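Local coordinates for dextranase (Pseudarthrobacter oxydans, PDB 6NZS), which hydrolyses internal alpha-1,6-glucosidic linkages of dextran as an endo-acting glycoside hydrolase of family 49, at residues S34-L39 against T55-P60; G82-W87 against P182-M187; V100-G105 against V148-Q153; G331-E336 against K359-W364. All blocks are in the same frame, centred on the assembly; numbering follows the deposited sequence.

Interaction 1 (S34-L39 against T55-P60); sequences SSFYDL and TYMSIP
The F36 ring meets M57 at its rim and S35 over one face. S35 CB lies 3.8 Å above the plane of the F36 ring, over its centre, while M57 SD approaches the CD2–CE2 edge, 3.7 Å from F36 CE2. With the sulfur 76° off the ring normal, this is a Met-aromatic contact of the edge-on kind, and further side chains, T84, N184 and T104, also touch F36. M57 suits the place because its CG stands anti to the backbone N (chi1 -171°) and a long, unbranched thioether can carry sulfur across to the neighbouring segment. Its CB rests 3.7 Å from S34 CA.

The two segments lie on and just beside the hairpin of strands 37-43 and 51-58 in the N-terminal Ig-like domain. S34 N donates an almost straight bond to T55 O (2.9 Å), and beside it S34 CB presses on T55 CG2 at 3.5 Å. S34 OG takes the N-H of F36 at 3.1 Å, an ST turn, and more loosely that of Y37, and it also bonds to S86 OG. Further on, a water links L39 N to T55 OG1, reaching the latter at 2.8 Å.

Chemically, the S34 hydroxyl fixes the turn that presents F36, the water bridges the L39 N-H and the T55 hydroxyl, and sulfur, methyl and ring carbon supply the apolar contact.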
loop_
_atom_site.group_PDB
_atom_site.type_symbol
_atom_site.label_atom_id
_atom_site.label_comp_id
_atom_site.label_asym_id
_atom_site.label_seq_id
_atom_site.Cartn_x
_atom_site.Cartn_y
_atom_site.Cartn_z
ATOM N N SER A 34 19.336 -6.478 1.476
ATOM C CA SER A 34 18.848 -7.444 0.491
ATOM C C SER A 34 19.914 -8.476 0.137
ATOM O O SER A 34 21.043 -8.130 -0.221
ATOM C CB SER A 34 18.410 -6.737 -0.790
ATOM O OG SER A 34 17.985 -7.680 -1.775
ATOM N N SER A 35 19.533 -9.753 0.217
ATOM C CA SER A 35 20.395 -10.837 -0.232
ATOM C C SER A 35 20.392 -11.007 -1.741
ATOM O O SER A 35 21.223 -11.754 -2.269
ATOM C CB SER A 35 19.915 -12.158 0.368
ATOM O OG SER A 35 19.964 -12.103 1.779
ATOM N N PHE A 36 19.501 -10.323 -2.451
ATOM C CA PHE A 36 19.205 -10.690 -3.823
ATOM C C PHE A 36 19.553 -9.640 -4.859
ATOM O O PHE A 36 19.746 -10.010 -6.022
ATOM C CB PHE A 36 17.725 -11.087 -3.947
ATOM C CG PHE A 36 17.338 -12.134 -2.961
ATOM C CD1 PHE A 36 17.732 -13.442 -3.160
ATOM C CD2 PHE A 36 16.642 -11.817 -1.808
ATOM C CE1 PHE A 36 17.421 -14.427 -2.247
ATOM C CE2 PHE A 36 16.325 -12.809 -0.891
ATOM C CZ PHE A 36 16.717 -14.105 -1.113
ATOM N N TYR A 37 19.662 -8.364 -4.486
ATOM C CA TYR A 37 19.903 -7.288 -5.444
ATOM C C TYR A 37 20.925 -6.307 -4.901
ATOM O O TYR A 37 20.950 -6.025 -3.700
ATOM C CB TYR A 37 18.603 -6.510 -5.739
ATOM C CG TYR A 37 17.520 -7.437 -6.201
ATOM C CD1 TYR A 37 17.495 -7.884 -7.511
ATOM C CD2 TYR A 37 16.562 -7.925 -5.317
ATOM C CE1 TYR A 37 16.537 -8.767 -7.948
ATOM C CE2 TYR A 37 15.589 -8.823 -5.746
ATOM C CZ TYR A 37 15.591 -9.239 -7.065
ATOM O OH TYR A 37 14.656 -10.130 -7.532
ATOM N N ASP A 38 21.755 -5.784 -5.801
ATOM C CA ASP A 38 22.609 -4.638 -5.524
ATOM C C ASP A 38 22.259 -3.530 -6.501
ATOM O O ASP A 38 21.958 -3.799 -7.667
ATOM C CB ASP A 38 24.092 -4.989 -5.685
ATOM C CG ASP A 38 24.594 -5.910 -4.592
ATOM O OD1 ASP A 38 24.292 -5.649 -3.415
ATOM O OD2 ASP A 38 25.301 -6.894 -4.916
ATOM N N LEU A 39 22.306 -2.284 -6.030
ATOM C CA LEU A 39 21.920 -1.141 -6.848
ATOM C C LEU A 39 22.978 -0.044 -6.778
ATOM O O LEU A 39 23.497 0.265 -5.701
ATOM C CB LEU A 39 20.568 -0.600 -6.374
ATOM C CG LEU A 39 19.883 0.449 -7.243
ATOM C CD1 LEU A 39 18.371 0.262 -7.204
ATOM C CD2 LEU A 39 20.223 1.826 -6.749
ATOM N N THR A 55 20.091 -1.283 -0.416
ATOM C CA THR A 55 18.841 -1.994 -0.677
ATOM C C THR A 55 18.443 -2.707 0.608
ATOM O O THR A 55 19.116 -3.654 1.039
ATOM C CB THR A 55 18.948 -2.966 -1.849
ATOM O OG1 THR A 55 19.396 -2.265 -3.018
ATOM C CG2 THR A 55 17.587 -3.590 -2.143
ATOM N N TYR A 56 17.355 -2.239 1.205
ATOM C CA TYR A 56 16.743 -2.844 2.380
ATOM C C TYR A 56 16.000 -4.112 1.987
ATOM O O TYR A 56 15.724 -4.358 0.815
ATOM C CB TYR A 56 15.714 -1.880 2.974
ATOM C CG TYR A 56 16.309 -0.552 3.384
ATOM C CD1 TYR A 56 16.926 -0.412 4.619
ATOM C CD2 TYR A 56 16.256 0.560 2.540
ATOM C CE1 TYR A 56 17.488 0.793 5.007
ATOM C CE2 TYR A 56 16.808 1.771 2.922
ATOM C CZ TYR A 56 17.431 1.879 4.152
ATOM O OH TYR A 56 17.986 3.083 4.532
ATOM N N MET A 57 15.642 -4.920 2.989
ATOM C CA MET A 57 14.829 -6.103 2.719
ATOM C C MET A 57 13.932 -6.432 3.909
ATOM O O MET A 57 14.365 -6.385 5.067
ATOM C CB MET A 57 15.677 -7.332 2.346
ATOM C CG MET A 57 14.843 -8.517 1.858
ATOM S SD MET A 57 15.832 -9.906 1.271
ATOM C CE MET A 57 16.466 -10.513 2.822
ATOM N N SER A 58 12.680 -6.766 3.608
ATOM C CA SER A 58 11.715 -7.235 4.592
ATOM C C SER A 58 11.349 -8.676 4.269
ATOM O O SER A 58 11.259 -9.051 3.098
ATOM C CB SER A 58 10.462 -6.357 4.539
ATOM O OG SER A 58 9.397 -6.925 5.278
ATOM N N ILE A 59 11.185 -9.495 5.307
ATOM C CA ILE A 59 10.757 -10.884 5.137
ATOM C C ILE A 59 9.557 -11.134 6.041
ATOM O O ILE A 59 9.339 -10.404 7.022
ATOM C CB ILE A 59 11.910 -11.886 5.409
ATOM C CG1 ILE A 59 12.260 -11.959 6.900
ATOM C CG2 ILE A 59 13.134 -11.516 4.600
ATOM C CD1 ILE A 59 13.307 -13.052 7.226
ATOM N N PRO A 60 8.737 -12.140 5.717
ATOM C CA PRO A 60 7.490 -12.364 6.465
ATOM C C PRO A 60 7.754 -12.624 7.941
ATOM O O PRO A 60 8.568 -13.479 8.304
ATOM C CB PRO A 60 6.878 -13.589 5.770
ATOM C CG PRO A 60 7.438 -13.539 4.371
ATOM C CD PRO A 60 8.836 -13.011 4.533
HETATM O O HOH W 1 22.147 -1.909 -3.227
#

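Interaction 2 (G82-W87 against P182-M187); sequences GLTMSW and PRNSMM
T84 turns OG1 between its backbone N and carbonyl carbon (chi1 69°); N184 sets CG beside its own backbone N (chi1 -61°), and chi2 (-68°) then turns OD1 to the T84 hydroxyl. The two residues form the first pair of a parallel beta ladder in the N-terminal Ig-like domain, strand 84-87 running beside strand 184-187. T84 OG1 donates to N184 OD1 at 2.7 Å, in the carbonyl plane and on a lone pair. A water bound to G82 O gives OD1 a second hydrogen, and N184 ND2 turns to Q153 OE1, an arrangement that satisfies a buried amide and fixes its flip.

The backbone bonds run from T84 N to R183 O, S185 N to T84 O, S86 N to S185 O and M187 N to S86 O, the last at 2.9 Å. At the entrance G82 closes the preceding helix in a Schellman motif, its positive phi suiting a residue without a side chain. The aliphatic part of R183 crosses L83 at about a right angle, CG lying 3.9 Å from L83 CD2, while its NH1 bonds to A81 O. On the face shared by M85, S185, W87 and M187 the flexible methionine chains pack against each other: M187, bent at chi2 and chi3, brings CE to 3.8 Å from M85 CG. Close by, S185 OG sits 3.4 Å from that same M85 CG and also bonds to a water that donates to T84 O.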
loop_
_atom_site.group_PDB
_atom_site.type_symbol
_atom_site.label_atom_id
_atom_site.label_comp_id
_atom_site.label_asym_id
_atom_site.label_seq_id
_atom_site.Cartn_x
_atom_site.Cartn_y
_atom_site.Cartn_z
ATOM N N GLY A 82 8.779 -18.476 0.890
ATOM C CA GLY A 82 10.040 -17.756 0.868
ATOM C C GLY A 82 9.987 -16.434 0.137
ATOM O O GLY A 82 10.981 -16.032 -0.473
ATOM N N LEU A 83 8.854 -15.742 0.175
ATOM C CA LEU A 83 8.795 -14.427 -0.449
ATOM C C LEU A 83 9.578 -13.405 0.372
ATOM O O LEU A 83 9.637 -13.466 1.603
ATOM C CB LEU A 83 7.347 -13.954 -0.573
ATOM C CG LEU A 83 6.344 -14.875 -1.264
ATOM C CD1 LEU A 83 4.994 -14.183 -1.464
ATOM C CD2 LEU A 83 6.885 -15.364 -2.584
ATOM N N THR A 84 10.177 -12.439 -0.321
ATOM C CA THR A 84 10.812 -11.307 0.337
ATOM C C THR A 84 10.511 -10.063 -0.474
ATOM O O THR A 84 10.149 -10.145 -1.652
ATOM C CB THR A 84 12.350 -11.434 0.451
ATOM O OG1 THR A 84 12.961 -11.322 -0.850
ATOM C CG2 THR A 84 12.748 -12.757 1.080
ATOM N N MET A 85 10.673 -8.905 0.164
ATOM C CA MET A 85 10.507 -7.627 -0.524
ATOM C C MET A 85 11.724 -6.760 -0.243
ATOM O O MET A 85 11.938 -6.341 0.899
ATOM C CB MET A 85 9.215 -6.922 -0.116
ATOM C CG MET A 85 9.048 -5.554 -0.798
ATOM S SD MET A 85 7.403 -4.829 -0.606
ATOM C CE MET A 85 6.454 -5.903 -1.673
ATOM N N SER A 86 12.513 -6.492 -1.275
ATOM C CA SER A 86 13.657 -5.598 -1.177
ATOM C C SER A 86 13.279 -4.247 -1.766
ATOM O O SER A 86 12.426 -4.157 -2.653
ATOM C CB SER A 86 14.865 -6.138 -1.950
ATOM O OG SER A 86 15.324 -7.369 -1.409
ATOM N N TRP A 87 13.910 -3.187 -1.265
ATOM C CA TRP A 87 13.650 -1.865 -1.830
ATOM C C TRP A 87 14.846 -0.964 -1.589
ATOM O O TRP A 87 15.537 -1.082 -0.574
ATOM C CB TRP A 87 12.371 -1.220 -1.279
ATOM C CG TRP A 87 12.502 -0.634 0.109
ATOM C CD1 TRP A 87 12.746 0.671 0.430
ATOM C CD2 TRP A 87 12.400 -1.344 1.353
ATOM N NE1 TRP A 87 12.803 0.820 1.799
ATOM C CE2 TRP A 87 12.594 -0.405 2.385
ATOM C CE3 TRP A 87 12.170 -2.688 1.692
ATOM C CZ2 TRP A 87 12.560 -0.760 3.735
ATOM C CZ3 TRP A 87 12.145 -3.037 3.033
ATOM C CH2 TRP A 87 12.343 -2.081 4.035
ATOM N N PRO A 182 7.798 -11.698 -9.022
ATOM C CA PRO A 182 9.088 -12.079 -8.425
ATOM C C PRO A 182 8.888 -12.687 -7.043
ATOM O O PRO A 182 8.129 -12.168 -6.222
ATOM C CB PRO A 182 9.846 -10.742 -8.337
ATOM C CG PRO A 182 9.223 -9.903 -9.428
ATOM C CD PRO A 182 7.773 -10.273 -9.419
ATOM N N ARG A 183 9.584 -13.800 -6.785
ATOM C CA ARG A 183 9.601 -14.350 -5.428
ATOM C C ARG A 183 10.282 -13.383 -4.472
ATOM O O ARG A 183 9.804 -13.154 -3.352
ATOM C CB ARG A 183 10.351 -15.681 -5.416
ATOM C CG ARG A 183 10.291 -16.388 -4.065
ATOM C CD ARG A 183 11.063 -17.717 -4.028
ATOM N NE ARG A 183 10.747 -18.620 -5.143
ATOM C CZ ARG A 183 9.861 -19.617 -5.103
ATOM N NH1 ARG A 183 9.154 -19.877 -4.008
ATOM N NH2 ARG A 183 9.678 -20.368 -6.181
ATOM N N ASN A 184 11.409 -12.823 -4.904
ATOM C CA ASN A 184 12.144 -11.817 -4.154
ATOM C C ASN A 184 11.959 -10.518 -4.927
ATOM O O ASN A 184 12.586 -10.306 -5.970
ATOM C CB ASN A 184 13.605 -12.236 -4.035
ATOM C CG ASN A 184 13.753 -13.551 -3.309
ATOM O OD1 ASN A 184 13.498 -13.636 -2.110
ATOM N ND2 ASN A 184 14.136 -14.594 -4.036
ATOM N N SER A 185 11.053 -9.684 -4.447
ATOM C CA SER A 185 10.744 -8.474 -5.187
ATOM C C SER A 185 11.796 -7.397 -4.942
ATOM O O SER A 185 12.553 -7.428 -3.964
ATOM C CB SER A 185 9.337 -7.986 -4.855
ATOM O OG SER A 185 9.181 -7.663 -3.487
ATOM N N MET A 186 11.847 -6.440 -5.869
ATOM C CA MET A 186 12.837 -5.367 -5.834
ATOM C C MET A 186 12.147 -4.077 -6.253
ATOM O O MET A 186 11.818 -3.907 -7.433
ATOM C CB MET A 186 14.016 -5.662 -6.764
ATOM C CG MET A 186 15.046 -4.524 -6.835
ATOM S SD MET A 186 15.773 -4.157 -5.218
ATOM C CE MET A 186 16.762 -2.716 -5.617
ATOM N N MET A 187 11.946 -3.170 -5.295
ATOM C CA MET A 187 11.345 -1.872 -5.551
ATOM C C MET A 187 12.428 -0.808 -5.565
ATOM O O MET A 187 13.370 -0.851 -4.767
ATOM C CB MET A 187 10.343 -1.539 -4.446
ATOM C CG MET A 187 8.915 -1.443 -4.931
ATOM S SD MET A 187 8.350 -2.969 -5.691
ATOM C CE MET A 187 8.587 -4.097 -4.310
HETATM O O HOH W 2 13.567 -16.032 -0.921
HETATM O O HOH W 3 7.409 -9.424 -2.329
#

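Interaction 3 (V100-G105 against V148-Q153)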
loop_
_atom_site.group_PDB
_atom_site.type_symbol
_atom_site.label_atom_id
_atom_site.label_comp_id
_atom_site.label_asym_id
_atom_site.label_seq_id
_atom_site.Cartn_x
_atom_site.Cartn_y
_atom_site.Cartn_z
ATOM N N VAL A 100 21.098 -2.390 -11.752
ATOM C CA VAL A 100 20.540 -3.373 -10.825
ATOM C C VAL A 100 21.171 -4.713 -11.149
ATOM O O VAL A 100 21.097 -5.179 -12.293
ATOM C CB VAL A 100 19.009 -3.470 -10.904
ATOM C CG1 VAL A 100 18.505 -4.352 -9.765
ATOM C CG2 VAL A 100 18.382 -2.092 -10.820
ATOM N N SER A 101 21.790 -5.330 -10.146
ATOM C CA SER A 101 22.479 -6.603 -10.297
ATOM C C SER A 101 21.790 -7.656 -9.444
ATOM O O SER A 101 21.467 -7.408 -8.275
ATOM C CB SER A 101 23.938 -6.479 -9.864
ATOM O OG SER A 101 24.634 -5.591 -10.720
ATOM N N LEU A 102 21.573 -8.828 -10.033
ATOM C CA LEU A 102 21.016 -9.971 -9.327
ATOM C C LEU A 102 22.170 -10.733 -8.682
ATOM O O LEU A 102 23.160 -11.049 -9.352
ATOM C CB LEU A 102 20.278 -10.851 -10.337
ATOM C CG LEU A 102 19.516 -12.082 -9.847
ATOM C CD1 LEU A 102 18.481 -11.727 -8.780
ATOM C CD2 LEU A 102 18.849 -12.782 -11.023
ATOM N N ARG A 103 22.045 -11.017 -7.381
ATOM C CA ARG A 103 23.126 -11.571 -6.566
ATOM C C ARG A 103 23.107 -13.090 -6.475
ATOM O O ARG A 103 24.015 -13.666 -5.865
ATOM C CB ARG A 103 23.040 -11.026 -5.132
ATOM C CG ARG A 103 23.364 -9.552 -4.980
ATOM C CD ARG A 103 23.349 -9.116 -3.510
ATOM N NE ARG A 103 24.244 -9.903 -2.650
ATOM C CZ ARG A 103 25.537 -9.644 -2.464
ATOM N NH1 ARG A 103 26.116 -8.624 -3.082
ATOM N NH2 ARG A 103 26.263 -10.415 -1.666
ATOM N N THR A 104 22.100 -13.752 -7.039
ATOM C CA THR A 104 21.835 -15.159 -6.745
ATOM C C THR A 104 22.716 -16.127 -7.523
ATOM O O THR A 104 22.725 -17.319 -7.195
ATOM C CB THR A 104 20.393 -15.476 -7.119
ATOM O OG1 THR A 104 20.217 -15.165 -8.506
ATOM C CG2 THR A 104 19.416 -14.651 -6.282
ATOM N N GLY A 105 23.433 -15.662 -8.539
ATOM C CA GLY A 105 24.085 -16.547 -9.478
ATOM C C GLY A 105 23.257 -16.871 -10.699
ATOM O O GLY A 105 23.786 -17.455 -11.655
ATOM N N VAL A 148 11.355 -3.885 -10.254
ATOM C CA VAL A 148 12.324 -4.418 -11.211
ATOM C C VAL A 148 12.268 -5.942 -11.131
ATOM O O VAL A 148 12.510 -6.524 -10.065
ATOM C CB VAL A 148 13.738 -3.897 -10.904
ATOM C CG1 VAL A 148 14.761 -4.504 -11.852
ATOM C CG2 VAL A 148 13.766 -2.369 -10.972
ATOM N N GLU A 149 11.935 -6.591 -12.248
ATOM C CA GLU A 149 11.507 -7.996 -12.237
ATOM C C GLU A 149 12.398 -8.833 -13.155
ATOM O O GLU A 149 12.200 -8.866 -14.376
ATOM C CB GLU A 149 10.026 -8.087 -12.608
ATOM C CG GLU A 149 9.203 -7.049 -11.839
ATOM C CD GLU A 149 7.719 -7.336 -11.739
ATOM O OE1 GLU A 149 7.207 -8.256 -12.422
ATOM O OE2 GLU A 149 7.067 -6.633 -10.947
ATOM N N PHE A 150 13.378 -9.517 -12.566
ATOM C CA PHE A 150 14.242 -10.409 -13.331
ATOM C C PHE A 150 13.496 -11.716 -13.596
ATOM O O PHE A 150 12.979 -12.346 -12.665
ATOM C CB PHE A 150 15.515 -10.714 -12.540
ATOM C CG PHE A 150 16.527 -9.600 -12.532
ATOM C CD1 PHE A 150 16.351 -8.481 -11.725
ATOM C CD2 PHE A 150 17.676 -9.697 -13.300
ATOM C CE1 PHE A 150 17.299 -7.466 -11.705
ATOM C CE2 PHE A 150 18.625 -8.682 -13.285
ATOM C CZ PHE A 150 18.433 -7.569 -12.490
ATOM N N GLU A 151 13.441 -12.121 -14.865
ATOM C CA GLU A 151 12.721 -13.337 -15.242
ATOM C C GLU A 151 13.060 -14.573 -14.406
ATOM O O GLU A 151 12.119 -15.282 -14.004
ATOM C CB GLU A 151 12.869 -13.595 -16.750
ATOM C CG GLU A 151 11.839 -14.568 -17.299
ATOM C CD GLU A 151 11.979 -14.753 -18.794
ATOM O OE1 GLU A 151 11.903 -13.744 -19.530
ATOM O OE2 GLU A 151 12.175 -15.907 -19.230
ATOM N N PRO A 152 14.327 -14.888 -14.097
ATOM C CA PRO A 152 14.603 -16.086 -13.283
ATOM C C PRO A 152 14.052 -16.025 -11.866
ATOM O O PRO A 152 13.996 -17.073 -11.205
ATOM C CB PRO A 152 16.138 -16.173 -13.270
ATOM C CG PRO A 152 16.593 -15.301 -14.376
ATOM C CD PRO A 152 15.570 -14.247 -14.571
ATOM N N GLN A 153 13.655 -14.849 -11.375
ATOM C CA GLN A 153 13.063 -14.714 -10.050
ATOM C C GLN A 153 11.553 -14.928 -10.041
ATOM O O GLN A 153 10.966 -15.041 -8.958
ATOM C CB GLN A 153 13.428 -13.345 -9.463
ATOM C CG GLN A 153 14.822 -13.324 -8.860
ATOM C CD GLN A 153 14.886 -14.164 -7.608
ATOM O OE1 GLN A 153 14.053 -14.016 -6.717
ATOM N NE2 GLN A 153 15.844 -15.077 -7.547
#
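T104 and Q153 face each other tip to tip and share one acceptor, Q106 OE1, which is gripped by the hydroxyl of T104 and the amide N-H of Q153. Between the two residues themselves a methyl meets an amide nitrogen, T104 CG2 lying 3.8 Å from Q153 NE2. A glutamine, donor and acceptor at once, suits the spot, its carbonyl end being engaged by N184.

Deeper in, the contact is mostly hydrocarbon. L102 CG stands anti to the backbone N (chi1 -176°), and the side chain slides past F150 in the opposite direction: L102 CB lies over one face of the ring, offset toward the rim and 4.2 Å from its centroid, as a CH-pi contact, and L102 CD2 touches F150 CD2 at 4.0 Å. V100 meets the ring differently, its CG1 3.9 Å from F150 CE1 and its carbonyl O in the ring plane, 3.6 Å from F150 CZ. Both F150 and L102 are reached from strands whose axes stay 9.4 Å apart, a spacing that fits side chains rather than backbone bonds and is consistent with two facing layers of an Ig-like beta sandwich. An alanine at F150 would probably open a gap under L102 and leave V100, and also I108, V133 and V114, which touch this ring, without it.

Beyond the strand, Q153 N bonds back to F150 O at 2.9 Å in a 3-10 turn that sets Q153 next to L102 CD1. The chemistry implies an interior held by dispersion and ring contacts, with the polar groups at its end, where T104 and Q153 share Q106.

Interaction 4 (G331-E336 against K359-W364); sequences GVTVAE and KQVGSW
K359 NZ donates to G331 O at 3.0 Å, reaching the carbonyl from a position tilted 35° from its plane, and it also forms a salt bridge with E191 and a bond to N357 O. Three partners thus hold a buried ammonium, whose charge is probably balanced by E191. The two segments are successive rungs of the parallel beta-solenoid, strand 333-335 beside strand 359-361. A bend at chi2 (92°) swings K359 CD to 3.6 Å from T333 OG1, so the lysine chain passes obliquely over the threonine on its way to G331. A methionine in place of K359 would probably leave E191 without this counter-charge and the G331 and N357 carbonyls without this donor.

Four backbone bonds lock the rungs: K359 N to V332 O, V334 N to K359 O, V361 N to V334 O and E336 N to V361 O. The second is the shortest, 2.8 Å, and nearly straight. On the face of T333, A335 and V361, the gamma methyl V361 CG2 fits against A335 CB at 3.6 Å and T333 CG2 at 3.8 Å; W87 packs on T333 and V361, and M85 also touches V361. A small alanine leaves room for that branched neighbour. On the other face Q360 NE2 bonds to S363 OG at 2.9 Å and to T368 O. G362 has positive phi, and a CB there would stand close to E336 N. At the end of the rung, E336 CG lies 4.1 Å from W364 CD1, at the edge of the indole and near its plane.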
loop_
_atom_site.group_PDB
_atom_site.type_symbol
_atom_site.label_atom_id
_atom_site.label_comp_id
_atom_site.label_asym_id
_atom_site.label_seq_id
_atom_site.Cartn_x
_atom_site.Cartn_y
_atom_site.Cartn_z
ATOM N N GLY A 331 7.394 11.457 2.363
ATOM C CA GLY A 331 8.730 10.900 2.252
ATOM C C GLY A 331 8.926 9.518 2.837
ATOM O O GLY A 331 9.599 8.676 2.235
ATOM N N VAL A 332 8.335 9.276 4.008
ATOM C CA VAL A 332 8.698 8.115 4.817
ATOM C C VAL A 332 8.281 6.810 4.151
ATOM O O VAL A 332 7.289 6.736 3.404
ATOM C CB VAL A 332 8.119 8.217 6.242
ATOM C CG1 VAL A 332 8.668 9.449 6.958
ATOM C CG2 VAL A 332 6.610 8.265 6.204
ATOM N N THR A 333 9.038 5.760 4.457
ATOM C CA THR A 333 8.704 4.383 4.112
ATOM C C THR A 333 8.306 3.702 5.408
ATOM O O THR A 333 9.105 3.652 6.347
ATOM C CB THR A 333 9.919 3.667 3.518
ATOM O OG1 THR A 333 10.314 4.320 2.307
ATOM C CG2 THR A 333 9.609 2.207 3.189
ATOM N N VAL A 334 7.083 3.186 5.450
ATOM C CA VAL A 334 6.573 2.415 6.581
ATOM C C VAL A 334 6.723 0.940 6.228
ATOM O O VAL A 334 6.116 0.462 5.262
ATOM C CB VAL A 334 5.108 2.777 6.874
ATOM C CG1 VAL A 334 4.525 1.849 7.944
ATOM C CG2 VAL A 334 5.018 4.239 7.304
ATOM N N ALA A 335 7.542 0.216 6.989
ATOM C CA ALA A 335 7.865 -1.173 6.689
ATOM C C ALA A 335 7.342 -2.098 7.776
ATOM O O ALA A 335 7.348 -1.749 8.961
ATOM C CB ALA A 335 9.378 -1.360 6.573
ATOM N N GLU A 336 6.914 -3.288 7.360
ATOM C CA GLU A 336 6.575 -4.380 8.267
ATOM C C GLU A 336 5.635 -3.993 9.413
ATOM O O GLU A 336 5.949 -4.211 10.589
ATOM C CB GLU A 336 7.835 -5.048 8.800
ATOM C CG GLU A 336 8.037 -6.444 8.284
ATOM C CD GLU A 336 9.395 -7.007 8.635
ATOM O OE1 GLU A 336 10.280 -7.041 7.759
ATOM O OE2 GLU A 336 9.560 -7.435 9.787
ATOM N N LYS A 359 5.473 5.562 1.261
ATOM C CA LYS A 359 5.499 4.169 0.832
ATOM C C LYS A 359 5.218 3.243 2.006
ATOM O O LYS A 359 5.620 3.509 3.142
ATOM C CB LYS A 359 6.844 3.755 0.221
ATOM C CG LYS A 359 7.356 4.677 -0.879
ATOM C CD LYS A 359 8.278 5.763 -0.283
ATOM C CE LYS A 359 8.581 6.841 -1.268
ATOM N NZ LYS A 359 9.517 7.787 -0.623
ATOM N N GLN A 360 4.536 2.139 1.712
ATOM C CA GLN A 360 4.321 1.060 2.668
ATOM C C GLN A 360 4.837 -0.230 2.044
ATOM O O GLN A 360 4.445 -0.574 0.928
ATOM C CB GLN A 360 2.832 0.951 3.009
ATOM C CG GLN A 360 2.487 -0.104 4.036
ATOM C CD GLN A 360 0.995 -0.121 4.333
ATOM O OE1 GLN A 360 0.300 0.908 4.237
ATOM N NE2 GLN A 360 0.485 -1.282 4.670
ATOM N N VAL A 361 5.746 -0.918 2.744
ATOM C CA VAL A 361 6.405 -2.119 2.235
ATOM C C VAL A 361 6.356 -3.214 3.293
ATOM O O VAL A 361 6.225 -2.947 4.489
ATOM C CB VAL A 361 7.876 -1.872 1.814
ATOM C CG1 VAL A 361 7.949 -0.824 0.719
ATOM C CG2 VAL A 361 8.728 -1.442 3.001
ATOM N N GLY A 362 6.487 -4.457 2.842
ATOM C CA GLY A 362 6.561 -5.559 3.795
ATOM C C GLY A 362 5.294 -5.799 4.592
ATOM O O GLY A 362 5.366 -6.112 5.790
ATOM N N SER A 363 4.136 -5.711 3.947
ATOM C CA SER A 363 2.847 -5.860 4.628
ATOM C C SER A 363 2.389 -7.321 4.573
ATOM O O SER A 363 1.421 -7.694 3.904
ATOM C CB SER A 363 1.821 -4.916 4.016
ATOM O OG SER A 363 2.181 -3.563 4.250
ATOM N N TRP A 364 3.107 -8.165 5.321
ATOM C CA TRP A 364 2.894 -9.607 5.224
ATOM C C TRP A 364 1.654 -10.083 5.974
ATOM O O TRP A 364 0.950 -10.976 5.492
ATOM C CB TRP A 364 4.132 -10.339 5.737
ATOM C CG TRP A 364 5.396 -9.879 5.083
ATOM C CD1 TRP A 364 6.380 -9.103 5.642
ATOM C CD2 TRP A 364 5.819 -10.160 3.743
ATOM N NE1 TRP A 364 7.389 -8.893 4.734
ATOM C CE2 TRP A 364 7.074 -9.530 3.562
ATOM C CE3 TRP A 364 5.269 -10.889 2.685
ATOM C CZ2 TRP A 364 7.780 -9.601 2.358
ATOM C CZ3 TRP A 364 5.970 -10.963 1.482
ATOM C CH2 TRP A 364 7.212 -10.321 1.331
#

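Interactions 1, 2 and 3 lie within the N-terminal Ig-like domain, and interaction 4 lies in the beta-solenoid against which that domain packs. Interactions 1 and 2 have centres about 7 Å apart and join through Y37 OH on N184 O at 2.6 Å. Interaction 3 sits about 11 Å, centre to centre, from interaction 1, tied to it by a D38–R103 salt bridge. The step to the solenoid is made by S58 OG, which bonds to E336 OE1 at 2.6 Å and to W364 NE1, while M85 and W87 of interaction 2 press on the same rungs. Interactions 3 and 4 do not touch, their nearest atoms being about 11 Å apart.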